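Epimerase domain-containing protein (Bacillus cereus HuA2-4, PDB 6ZLK) probably interconverts UDP-glucuronic acid and UDP-galacturonic acid by epimerisation at carbon 4 of the sugar, using bound NAD as redox cofactor. Local coordinates at residues I194-M197 / P202-I205; M188-L193 / L251-M256. All blocks are in the same frame, centred on the assembly; numbering follows the deposited sequence.

Contact 1. Residues I194-M197 / P202-I205; sequences IKQM and PLTI. With UGB ((2S,3R,4S,5R,6R)-6-[[[(2R,3S,4R,5R)-5-(2,4-dioxopyrimidin-1-yl)-3,4-dihydroxy-oxolan-2-yl]methoxy-hydroxy-phosphoryl]oxy-hydroxy-phosphoryl]oxy-3,4,5-trihydroxy-oxane-2-carboxylic acid), chain G.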
ATOM      1  N   ILE A 194     -25.431  -6.811 -19.882  1.00 15.98           N
ATOM      2  CA  ILE A 194     -26.814  -6.399 -20.257  1.00 15.84           C
ATOM      3  C   ILE A 194     -26.743  -5.690 -21.607  1.00 16.72           C
ATOM      4  O   ILE A 194     -27.637  -5.972 -22.443  1.00 17.66           O
ATOM      5  CB  ILE A 194     -27.446  -5.541 -19.153  1.00 16.08           C
ATOM      6  CG1 ILE A 194     -27.679  -6.326 -17.867  1.00 17.56           C
ATOM      7  CG2 ILE A 194     -28.725  -4.897 -19.671  1.00 17.72           C
ATOM      8  CD1 ILE A 194     -27.836  -5.431 -16.625  1.00 17.36           C
ATOM      9  N   LYS A 195     -25.763  -4.851 -21.816  1.00 16.98           N
ATOM     10  CA  LYS A 195     -25.573  -4.092 -23.063  1.00 17.43           C
ATOM     11  C   LYS A 195     -25.396  -5.130 -24.177  1.00 18.31           C
ATOM     12  O   LYS A 195     -26.080  -5.006 -25.234  1.00 18.14           O
ATOM     13  CB  LYS A 195     -24.382  -3.131 -22.984  1.00 19.92           C
ATOM     14  CG  LYS A 195     -24.169  -2.268 -24.221  1.00 21.30           C
ATOM     15  CD  LYS A 195     -22.960  -1.384 -24.111  1.00 26.44           C
ATOM     16  CE  LYS A 195     -22.909  -0.336 -25.189  1.00 31.23           C
ATOM     17  NZ  LYS A 195     -22.705  -0.980 -26.491  1.00 35.55           N
ATOM     18  N   GLN A 196     -24.516  -6.126 -23.986  1.00 18.35           N
ATOM     19  CA  GLN A 196     -24.294  -7.176 -25.006  1.00 18.76           C
ATOM     20  C   GLN A 196     -25.615  -7.901 -25.234  1.00 22.03           C
ATOM     21  O   GLN A 196     -25.921  -8.161 -26.416  1.00 20.57           O
ATOM     22  CB  GLN A 196     -23.156  -8.107 -24.571  1.00 19.53           C
ATOM     23  CG  GLN A 196     -21.811  -7.423 -24.555  1.00 18.95           C
ATOM     24  CD  GLN A 196     -20.814  -8.121 -23.644  1.00 17.65           C
ATOM     25  OE1 GLN A 196     -21.153  -9.103 -22.969  1.00 17.06           O
ATOM     26  NE2 GLN A 196     -19.612  -7.578 -23.598  1.00 20.52           N
ATOM     27  N   MET A 197     -26.346  -8.288 -24.184  1.00 19.67           N
ATOM     28  CA  MET A 197     -27.607  -9.046 -24.346  1.00 22.40           C
ATOM     29  C   MET A 197     -28.607  -8.214 -25.145  1.00 23.24           C
ATOM     30  O   MET A 197     -29.235  -8.801 -26.077  1.00 23.53           O
ATOM     31  CB  MET A 197     -28.193  -9.402 -22.989  1.00 21.83           C
ATOM     32  CG  MET A 197     -29.396 -10.303 -23.075  1.00 26.77           C
ATOM     33  SD  MET A 197     -29.827 -10.992 -21.463  1.00 31.02           S
ATOM     34  CE  MET A 197     -28.329 -11.851 -20.983  1.00 31.81           C
ATOM     35  N   PRO A 202     -22.466 -11.546 -28.476  1.00 24.95           N
ATOM     36  CA  PRO A 202     -22.014 -12.570 -27.545  1.00 22.87           C
ATOM     37  C   PRO A 202     -21.705 -11.902 -26.204  1.00 19.78           C
ATOM     38  O   PRO A 202     -21.134 -10.832 -26.189  1.00 23.76           O
ATOM     39  CB  PRO A 202     -20.749 -13.119 -28.214  1.00 24.06           C
ATOM     40  CG  PRO A 202     -21.056 -12.933 -29.700  1.00 28.12           C
ATOM     41  CD  PRO A 202     -21.674 -11.554 -29.724  1.00 26.92           C
ATOM     42  N   LEU A 203     -22.035 -12.620 -25.134  1.00 17.90           N
ATOM     43  CA  LEU A 203     -21.722 -12.165 -23.756  1.00 19.77           C
ATOM     44  C   LEU A 203     -20.257 -12.516 -23.479  1.00 21.42           C
ATOM     45  O   LEU A 203     -19.876 -13.704 -23.605  1.00 21.67           O
ATOM     46  CB  LEU A 203     -22.675 -12.800 -22.769  1.00 21.68           C
ATOM     47  CG  LEU A 203     -23.924 -11.984 -22.454  1.00 29.81           C
ATOM     48  CD1 LEU A 203     -24.720 -11.668 -23.687  1.00 27.85           C
ATOM     49  CD2 LEU A 203     -24.797 -12.678 -21.406  1.00 31.08           C
ATOM     50  N   THR A 204     -19.468 -11.535 -23.061  1.00 18.61           N
ATOM     51  CA  THR A 204     -18.036 -11.741 -22.770  1.00 19.18           C
ATOM     52  C   THR A 204     -17.937 -12.279 -21.354  1.00 20.01           C
ATOM     53  O   THR A 204     -18.166 -11.498 -20.433  1.00 18.50           O
ATOM     54  CB  THR A 204     -17.210 -10.474 -22.965  1.00 20.77           C
ATOM     55  OG1 THR A 204     -17.727  -9.420 -22.156  1.00 20.14           O
ATOM     56  CG2 THR A 204     -17.129 -10.021 -24.416  1.00 21.16           C
ATOM     57  N   ILE A 205     -17.504 -13.528 -21.190  1.00 17.02           N
ATOM     58  CA  ILE A 205     -17.382 -14.137 -19.854  1.00 17.92           C
ATOM     59  C   ILE A 205     -15.899 -14.376 -19.630  1.00 18.49           C
ATOM     60  O   ILE A 205     -15.310 -15.070 -20.448  1.00 18.44           O
ATOM     61  CB  ILE A 205     -18.192 -15.429 -19.785  1.00 19.41           C
ATOM     62  CG1 ILE A 205     -19.671 -15.136 -20.038  1.00 21.73           C
ATOM     63  CG2 ILE A 205     -17.949 -16.141 -18.446  1.00 17.62           C
ATOM     64  CD1 ILE A 205     -20.546 -16.383 -20.196  1.00 23.58           C
TER
HETATM   65  N1  UGB G 403     -16.650 -10.264 -15.826  0.50 23.41           N
HETATM   66  C2  UGB G 403     -17.052 -11.051 -16.892  0.50 24.37           C
HETATM   67  O2  UGB G 403     -17.196 -12.266 -16.815  0.50 24.25           O
HETATM   68  N3  UGB G 403     -17.296 -10.356 -18.041  0.50 24.57           N
HETATM   69  C4  UGB G 403     -17.167  -8.996 -18.240  0.50 25.78           C
HETATM   70  O4  UGB G 403     -17.412  -8.527 -19.351  0.50 25.59           O
HETATM   71  C5  UGB G 403     -16.725  -8.257 -17.092  0.50 24.35           C
HETATM   72  C6  UGB G 403     -16.485  -8.909 -15.951  0.50 23.98           C
HETATM   73  PA  UGB G 403     -17.247  -6.669 -11.995  0.50 31.57           P
HETATM   74  PB  UGB G 403     -15.394  -6.937  -9.756  0.50 32.39           P
HETATM   75  O'P UGB G 403     -13.839  -1.953  -9.896  0.50 35.65           O
HETATM   76  O'Q UGB G 403     -14.642  -0.994  -8.213  0.50 42.11           O
HETATM   77  C1' UGB G 403     -13.978  -5.660  -7.981  0.80 35.79           C
HETATM   78  O1A UGB G 403     -18.733  -6.691 -11.917  0.50 33.13           O
HETATM   79  O1B UGB G 403     -14.252  -6.579 -10.650  0.50 33.79           O
HETATM   80  C1D UGB G 403     -16.420 -10.932 -14.543  0.50 26.54           C
HETATM   81  C2' UGB G 403     -14.167  -5.742  -6.480  0.50 34.11           C
HETATM   82  O2' UGB G 403     -14.683  -7.031  -6.144  0.50 32.93           O
HETATM   83  O2A UGB G 403     -16.554  -5.728 -12.909  0.50 33.20           O
HETATM   84  O2B UGB G 403     -15.579  -8.333  -9.294  0.50 29.51           O
HETATM   85  C2D UGB G 403     -15.160 -10.416 -13.860  0.50 28.26           C
HETATM   86  O2D UGB G 403     -14.055 -11.098 -14.420  0.50 31.36           O
HETATM   87  C3' UGB G 403     -15.116  -4.642  -6.055  0.50 36.82           C
HETATM   88  O3' UGB G 403     -15.282  -4.681  -4.632  0.50 34.15           O
HETATM   89  O3A UGB G 403     -16.708  -6.426 -10.510  0.50 30.47           O
HETATM   90  O3B UGB G 403     -15.273  -5.971  -8.490  0.50 33.53           O
HETATM   91  C3D UGB G 403     -15.475 -10.740 -12.396  0.50 28.42           C
HETATM   92  O3D UGB G 403     -15.128 -12.083 -12.096  0.50 32.76           O
HETATM   93  C4' UGB G 403     -14.605  -3.299  -6.584  0.50 37.39           C
HETATM   94  O4' UGB G 403     -13.276  -3.033  -6.123  0.50 35.69           O
HETATM   95  C4D UGB G 403     -16.996 -10.547 -12.307  0.50 29.55           C
HETATM   96  O4D UGB G 403     -17.481 -10.617 -13.671  0.50 26.53           O
HETATM   97  C5' UGB G 403     -14.568  -3.371  -8.112  0.50 37.43           C
HETATM   98  O5' UGB G 403     -13.581  -4.359  -8.417  0.50 36.35           O
HETATM   99  C5D UGB G 403     -17.453  -9.258 -11.676  0.50 29.24           C
HETATM  100  O5D UGB G 403     -16.739  -8.164 -12.288  0.50 30.55           O
HETATM  101  C6' UGB G 403     -14.314  -2.012  -8.785  0.50 39.33           C
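The uracil end of the UDP-sugar pocket is built where Gln-196 of helix 189-198 reaches Thr-204 of strand 203-206, a worked example of one carboxamide gripping a strand at two points. Gln-196 OE1 accepts the backbone N of Thr-204 at 3.0 Å; the donor sits well above the carbonyl plane, 42° out of it, though the N-H itself points fairly straight at the oxygen. On the other branch, Gln-196 NE2 donates to Thr-204 OG1, also at 3.0 Å, with the hydroxyl almost in the amide plane. The two bonds together fix the rotation of the amide. In Thr-204 a chi1 of 57° sets OG1 beside the backbone N, close enough for a single amide to span both.

Helix and strand follow one another in the chain through a short connection, and strand 203-206 pairs in parallel with strand 267-270 in the smaller, substrate-binding part of an extended short-chain dehydrogenase/reductase fold. Beneath the amide, Leu-203 CD1 packs against the helix, 4.0 Å from Gln-196 CB and 3.8 Å from the backbone at Met-197 N. Its other methyl, CD2, makes an apolar contact with Met-197 CE at 3.7 Å, the thioether having bent at its last torsion to approach at a slant.

Beyond the amide, Thr-204 OG1 is 3.0 Å from O4 of UGB and is also hydrogen-bonded by Arg-192. The carbonyl Thr-204 O lies 2.8 Å from uracil N3 of UGB, and Ile-205 CA comes to 3.6 Å from O2 of the same ring.

Contact 2. Residues M188-L193 / L251-M256; sequences MAFHRL and LDIISM. With UGA (uridine-5'-diphosphate-glucuronic acid), chain F.
Phe-190 and Ile-253 meet at about a right angle, the isoleucine set over one face of the aromatic ring. Its CG2 methyl stands 4.0 Å from the ring centroid, 28° off the normal, a CH-pi contact, while the CD1 methyl closes on the far rim, 3.5 Å from Phe-190 CZ. The fold at the second torsion of the isoleucine (chi2 -63°) swings CD1 back toward CZ, adding a second point of touch to that of CG2. One turn further along the first helix, Leu-193 points at the partner helix and brings CD1 to 4.4 Å from Ile-254 CG1, a looser apolar touch.

Ala-189 and Arg-192, on the same segment, turn to the ligand. Ala-189 N, in the first turn of the helix, donates to phosphate oxygen O2A of UGA at 3.1 Å, and the helix amino end would be expected to stabilise that negative charge. Arg-192 NE, with the guanidinium edge-on, makes a nearly straight bond (176°) of 2.8 Å to uracil O4 of UGA.

Helix 189-198 thus packs against helix 250-261 on one side and binds nucleotide with another. Around the pair, Phe-190 meets Tyr-180 of strand 171-180 edge-to-face and also touches Phe-215 of strand 212-217; Leu-303 of helix 299-313 abuts the same ring, and Leu-203 of strand 203-206 touches Ile-254.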
ATOM      1  N   MET A 188     -18.030  -2.386 -15.760  1.00 15.22           N
ATOM      2  CA  MET A 188     -18.402  -3.492 -14.839  1.00 13.80           C
ATOM      3  C   MET A 188     -19.211  -4.561 -15.538  1.00 14.31           C
ATOM      4  O   MET A 188     -19.756  -4.370 -16.624  1.00 15.17           O
ATOM      5  CB  MET A 188     -19.136  -2.900 -13.633  1.00 14.00           C
ATOM      6  CG  MET A 188     -18.191  -2.076 -12.799  1.00 16.15           C
ATOM      7  SD  MET A 188     -18.927  -1.655 -11.184  1.00 18.94           S
ATOM      8  CE  MET A 188     -18.764  -3.160 -10.259  1.00 16.22           C
ATOM      9  N   ALA A 189     -19.237  -5.749 -14.969  1.00 14.01           N
ATOM     10  CA  ALA A 189     -19.785  -6.929 -15.624  1.00 15.81           C
ATOM     11  C   ALA A 189     -21.238  -6.701 -16.005  1.00 14.42           C
ATOM     12  O   ALA A 189     -21.639  -7.027 -17.155  1.00 15.57           O
ATOM     13  CB  ALA A 189     -19.690  -8.131 -14.741  1.00 15.79           C
ATOM     14  N   PHE A 190     -22.088  -6.308 -15.085  1.00 14.92           N
ATOM     15  CA  PHE A 190     -23.533  -6.330 -15.384  1.00 13.46           C
ATOM     16  C   PHE A 190     -23.833  -5.346 -16.500  1.00 14.18           C
ATOM     17  O   PHE A 190     -24.683  -5.654 -17.343  1.00 16.74           O
ATOM     18  CB  PHE A 190     -24.388  -6.048 -14.147  1.00 14.42           C
ATOM     19  CG  PHE A 190     -24.345  -7.123 -13.083  1.00 13.71           C
ATOM     20  CD1 PHE A 190     -23.545  -8.247 -13.205  1.00 14.75           C
ATOM     21  CD2 PHE A 190     -25.108  -6.959 -11.944  1.00 13.11           C
ATOM     22  CE1 PHE A 190     -23.496  -9.184 -12.191  1.00 14.71           C
ATOM     23  CE2 PHE A 190     -25.072  -7.903 -10.936  1.00 14.37           C
ATOM     24  CZ  PHE A 190     -24.292  -9.035 -11.086  1.00 14.59           C
ATOM     25  N   HIS A 191     -23.222  -4.185 -16.474  1.00 13.91           N
ATOM     26  CA  HIS A 191     -23.422  -3.134 -17.495  1.00 14.79           C
ATOM     27  C   HIS A 191     -23.015  -3.734 -18.841  1.00 15.15           C
ATOM     28  O   HIS A 191     -23.810  -3.712 -19.808  1.00 15.85           O
ATOM     29  CB  HIS A 191     -22.606  -1.922 -17.168  1.00 14.82           C
ATOM     30  CG  HIS A 191     -22.876  -0.746 -18.048  1.00 16.15           C
ATOM     31  ND1 HIS A 191     -23.119   0.476 -17.499  1.00 16.88           N
ATOM     32  CD2 HIS A 191     -22.884  -0.583 -19.396  1.00 17.83           C
ATOM     33  CE1 HIS A 191     -23.326   1.359 -18.482  1.00 20.02           C
ATOM     34  NE2 HIS A 191     -23.203   0.702 -19.658  1.00 18.41           N
ATOM     35  N   ARG A 192     -21.827  -4.341 -18.914  1.00 14.55           N
ATOM     36  CA  ARG A 192     -21.351  -4.966 -20.179  1.00 15.02           C
ATOM     37  C   ARG A 192     -22.304  -6.048 -20.642  1.00 17.35           C
ATOM     38  O   ARG A 192     -22.614  -6.078 -21.865  1.00 18.46           O
ATOM     39  CB  ARG A 192     -19.902  -5.482 -20.071  1.00 15.51           C
ATOM     40  CG  ARG A 192     -18.880  -4.383 -19.886  1.00 16.64           C
ATOM     41  CD  ARG A 192     -17.477  -4.861 -19.516  1.00 18.18           C
ATOM     42  NE  ARG A 192     -17.050  -5.977 -20.372  1.00 18.82           N
ATOM     43  CZ  ARG A 192     -16.507  -5.820 -21.567  1.00 20.18           C
ATOM     44  NH1 ARG A 192     -16.240  -4.599 -22.009  1.00 22.30           N
ATOM     45  NH2 ARG A 192     -16.239  -6.881 -22.323  1.00 22.85           N
ATOM     46  N   LEU A 193     -22.644  -6.997 -19.776  1.00 15.52           N
ATOM     47  CA  LEU A 193     -23.422  -8.187 -20.134  1.00 16.51           C
ATOM     48  C   LEU A 193     -24.809  -7.765 -20.577  1.00 16.35           C
ATOM     49  O   LEU A 193     -25.306  -8.341 -21.524  1.00 16.88           O
ATOM     50  CB  LEU A 193     -23.492  -9.137 -18.938  1.00 17.00           C
ATOM     51  CG  LEU A 193     -22.159  -9.785 -18.605  1.00 18.41           C
ATOM     52  CD1 LEU A 193     -22.282 -10.541 -17.290  1.00 17.65           C
ATOM     53  CD2 LEU A 193     -21.729 -10.756 -19.699  1.00 20.06           C
ATOM     54  N   LEU A 251     -22.605 -17.003 -14.309  1.00 16.58           N
ATOM     55  CA  LEU A 251     -23.566 -17.838 -15.062  1.00 16.99           C
ATOM     56  C   LEU A 251     -24.962 -17.694 -14.457  1.00 17.89           C
ATOM     57  O   LEU A 251     -25.954 -17.684 -15.239  1.00 17.60           O
ATOM     58  CB  LEU A 251     -23.106 -19.284 -15.039  1.00 18.78           C
ATOM     59  CG  LEU A 251     -21.852 -19.572 -15.858  1.00 19.92           C
ATOM     60  CD1 LEU A 251     -21.452 -21.015 -15.645  1.00 23.34           C
ATOM     61  CD2 LEU A 251     -22.022 -19.246 -17.319  1.00 23.23           C
ATOM     62  N   ASP A 252     -25.070 -17.622 -13.141  1.00 16.81           N
ATOM     63  CA  ASP A 252     -26.376 -17.485 -12.449  1.00 19.00           C
ATOM     64  C   ASP A 252     -27.002 -16.164 -12.900  1.00 19.62           C
ATOM     65  O   ASP A 252     -28.205 -16.161 -13.191  1.00 18.55           O
ATOM     66  CB  ASP A 252     -26.228 -17.429 -10.923  1.00 20.25           C
ATOM     67  CG  ASP A 252     -25.789 -18.684 -10.206  1.00 26.87           C
ATOM     68  OD1 ASP A 252     -26.009 -19.764 -10.808  1.00 28.32           O
ATOM     69  OD2 ASP A 252     -25.186 -18.548  -9.049  1.00 26.36           O
ATOM     70  N   ILE A 253     -26.218 -15.087 -12.926  1.00 16.96           N
ATOM     71  CA  ILE A 253     -26.677 -13.728 -13.295  1.00 17.48           C
ATOM     72  C   ILE A 253     -27.198 -13.781 -14.727  1.00 17.84           C
ATOM     73  O   ILE A 253     -28.284 -13.200 -15.012  1.00 16.91           O
ATOM     74  CB  ILE A 253     -25.535 -12.712 -13.102  1.00 17.79           C
ATOM     75  CG1 ILE A 253     -25.153 -12.544 -11.630  1.00 17.74           C
ATOM     76  CG2 ILE A 253     -25.886 -11.377 -13.738  1.00 20.18           C
ATOM     77  CD1 ILE A 253     -26.199 -11.995 -10.753  1.00 16.14           C
ATOM     78  N   ILE A 254     -26.402 -14.369 -15.639  1.00 17.39           N
ATOM     79  CA  ILE A 254     -26.807 -14.437 -17.055  1.00 18.46           C
ATOM     80  C   ILE A 254     -28.171 -15.137 -17.114  1.00 17.42           C
ATOM     81  O   ILE A 254     -29.020 -14.629 -17.862  1.00 18.80           O
ATOM     82  CB  ILE A 254     -25.738 -15.112 -17.911  1.00 18.68           C
ATOM     83  CG1 ILE A 254     -24.503 -14.225 -18.005  1.00 18.69           C
ATOM     84  CG2 ILE A 254     -26.310 -15.440 -19.281  1.00 18.37           C
ATOM     85  CD1 ILE A 254     -23.310 -14.880 -18.644  1.00 19.89           C
ATOM     86  N   SER A 255     -28.407 -16.225 -16.390  1.00 17.69           N
ATOM     87  CA  SER A 255     -29.724 -16.919 -16.420  1.00 20.74           C
ATOM     88  C   SER A 255     -30.827 -15.989 -15.945  1.00 21.89           C
ATOM     89  O   SER A 255     -31.890 -15.981 -16.551  1.00 20.56           O
ATOM     90  CB  SER A 255     -29.728 -18.171 -15.645  1.00 23.07           C
ATOM     91  OG  SER A 255     -28.840 -19.060 -16.276  1.00 32.61           O
ATOM     92  N   MET A 256     -30.571 -15.234 -14.900  1.00 19.75           N
ATOM     93  CA  MET A 256     -31.584 -14.316 -14.365  1.00 19.53           C
ATOM     94  C   MET A 256     -31.850 -13.248 -15.414  1.00 20.76           C
ATOM     95  O   MET A 256     -33.034 -12.890 -15.571  1.00 21.91           O
ATOM     96  CB  MET A 256     -31.047 -13.659 -13.095  1.00 20.06           C
ATOM     97  CG  MET A 256     -30.858 -14.692 -12.009  1.00 21.68           C
ATOM     98  SD  MET A 256     -30.277 -13.911 -10.503  1.00 28.07           S
ATOM     99  CE  MET A 256     -31.902 -13.384  -9.979  1.00 31.87           C
TER
HETATM  100  C1' UGA F 402     -15.995  -4.365  -8.709  0.50 24.27           C
HETATM  101  C2' UGA F 402     -15.577  -2.946  -9.063  0.50 25.37           C
HETATM  102  O2' UGA F 402     -15.229  -2.932 -10.442  0.50 21.95           O
HETATM  103  C3' UGA F 402     -14.400  -2.464  -8.248  0.50 26.33           C
HETATM  104  O3' UGA F 402     -14.267  -1.060  -8.482  0.50 27.71           O
HETATM  105  C4' UGA F 402     -14.578  -2.739  -6.764  0.50 27.13           C
HETATM  106  O4' UGA F 402     -13.355  -2.420  -6.089  0.50 24.53           O
HETATM  107  C5' UGA F 402     -14.939  -4.217  -6.542  0.50 29.18           C
HETATM  108  O5' UGA F 402     -16.103  -4.541  -7.308  0.50 28.01           O
HETATM  109  C6' UGA F 402     -15.214  -4.649  -5.092  0.50 31.95           C
HETATM  110  O'P UGA F 402     -14.559  -4.191  -4.183  0.50 38.73           O
HETATM  111  O'Q UGA F 402     -16.044  -5.490  -4.875  0.50 31.29           O
HETATM  112  PB  UGA F 402     -15.467  -6.747  -9.683  0.50 15.86           P
HETATM  113  O1B UGA F 402     -15.916  -7.577  -8.557  0.50 16.91           O
HETATM  114  O2B UGA F 402     -14.346  -7.174 -10.563  0.50 17.81           O
HETATM  115  O3B UGA F 402     -15.063  -5.239  -9.313  0.50 21.80           O
HETATM  116  O3A UGA F 402     -16.772  -6.439 -10.549  0.50 13.46           O
HETATM  117  PA  UGA F 402     -17.254  -6.657 -12.055  0.50 13.96           P
HETATM  118  O1A UGA F 402     -16.418  -5.823 -12.923  0.50 14.62           O
HETATM  119  O2A UGA F 402     -18.718  -6.492 -12.048  0.50 15.35           O
HETATM  120  O5D UGA F 402     -16.874  -8.202 -12.318  0.50 12.71           O
HETATM  121  C5D UGA F 402     -17.472  -9.278 -11.622  0.50 12.96           C
HETATM  122  C4D UGA F 402     -17.085 -10.550 -12.314  0.50 13.30           C
HETATM  123  O4D UGA F 402     -17.513 -10.524 -13.698  0.50 12.12           O
HETATM  124  C3D UGA F 402     -15.579 -10.832 -12.345  0.50 13.04           C
HETATM  125  O3D UGA F 402     -15.455 -12.173 -11.863  0.50 14.41           O
HETATM  126  C2D UGA F 402     -15.182 -10.692 -13.817  0.50 13.15           C
HETATM  127  O2D UGA F 402     -14.321 -11.749 -14.207  0.50 15.42           O
HETATM  128  C1D UGA F 402     -16.485 -10.971 -14.554  0.50 12.66           C
HETATM  129  N1  UGA F 402     -16.627 -10.273 -15.840  0.50 11.61           N
HETATM  130  C6  UGA F 402     -16.501  -8.914 -15.935  0.50 12.28           C
HETATM  131  C2  UGA F 402     -17.038 -11.050 -16.914  0.50 12.09           C
HETATM  132  O2  UGA F 402     -17.145 -12.270 -16.866  0.50 11.65           O
HETATM  133  N3  UGA F 402     -17.307 -10.346 -18.043  0.50 12.66           N
HETATM  134  C4  UGA F 402     -17.202  -8.986 -18.217  0.50 13.60           C
HETATM  135  O4  UGA F 402     -17.451  -8.524 -19.328  0.50 13.91           O
HETATM  136  C5  UGA F 402     -16.749  -8.248 -17.067  0.50 12.70           C

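In the fold
Contacts 1 and 2 share helix 189-198, and their centres lie about 8 Å apart, which illustrates how one helix can be anchored and read a ligand at once. Contact 1 ties the later part of the helix to strand 203-206, and contact 2 ties its beginning to helix 250-261. They join directly: Leu-193 CD2 rests 3.7 Å from Leu-203 CG, and Ile-205 CD1 lies 3.5 Å from Ile-254 CD1. On the pocket side, Thr-204 from contact 1 and Arg-192 from contact 2 both approach uracil O4. Both meet the uracil end of the ligand, while the alpha-phosphate sits by the helix start.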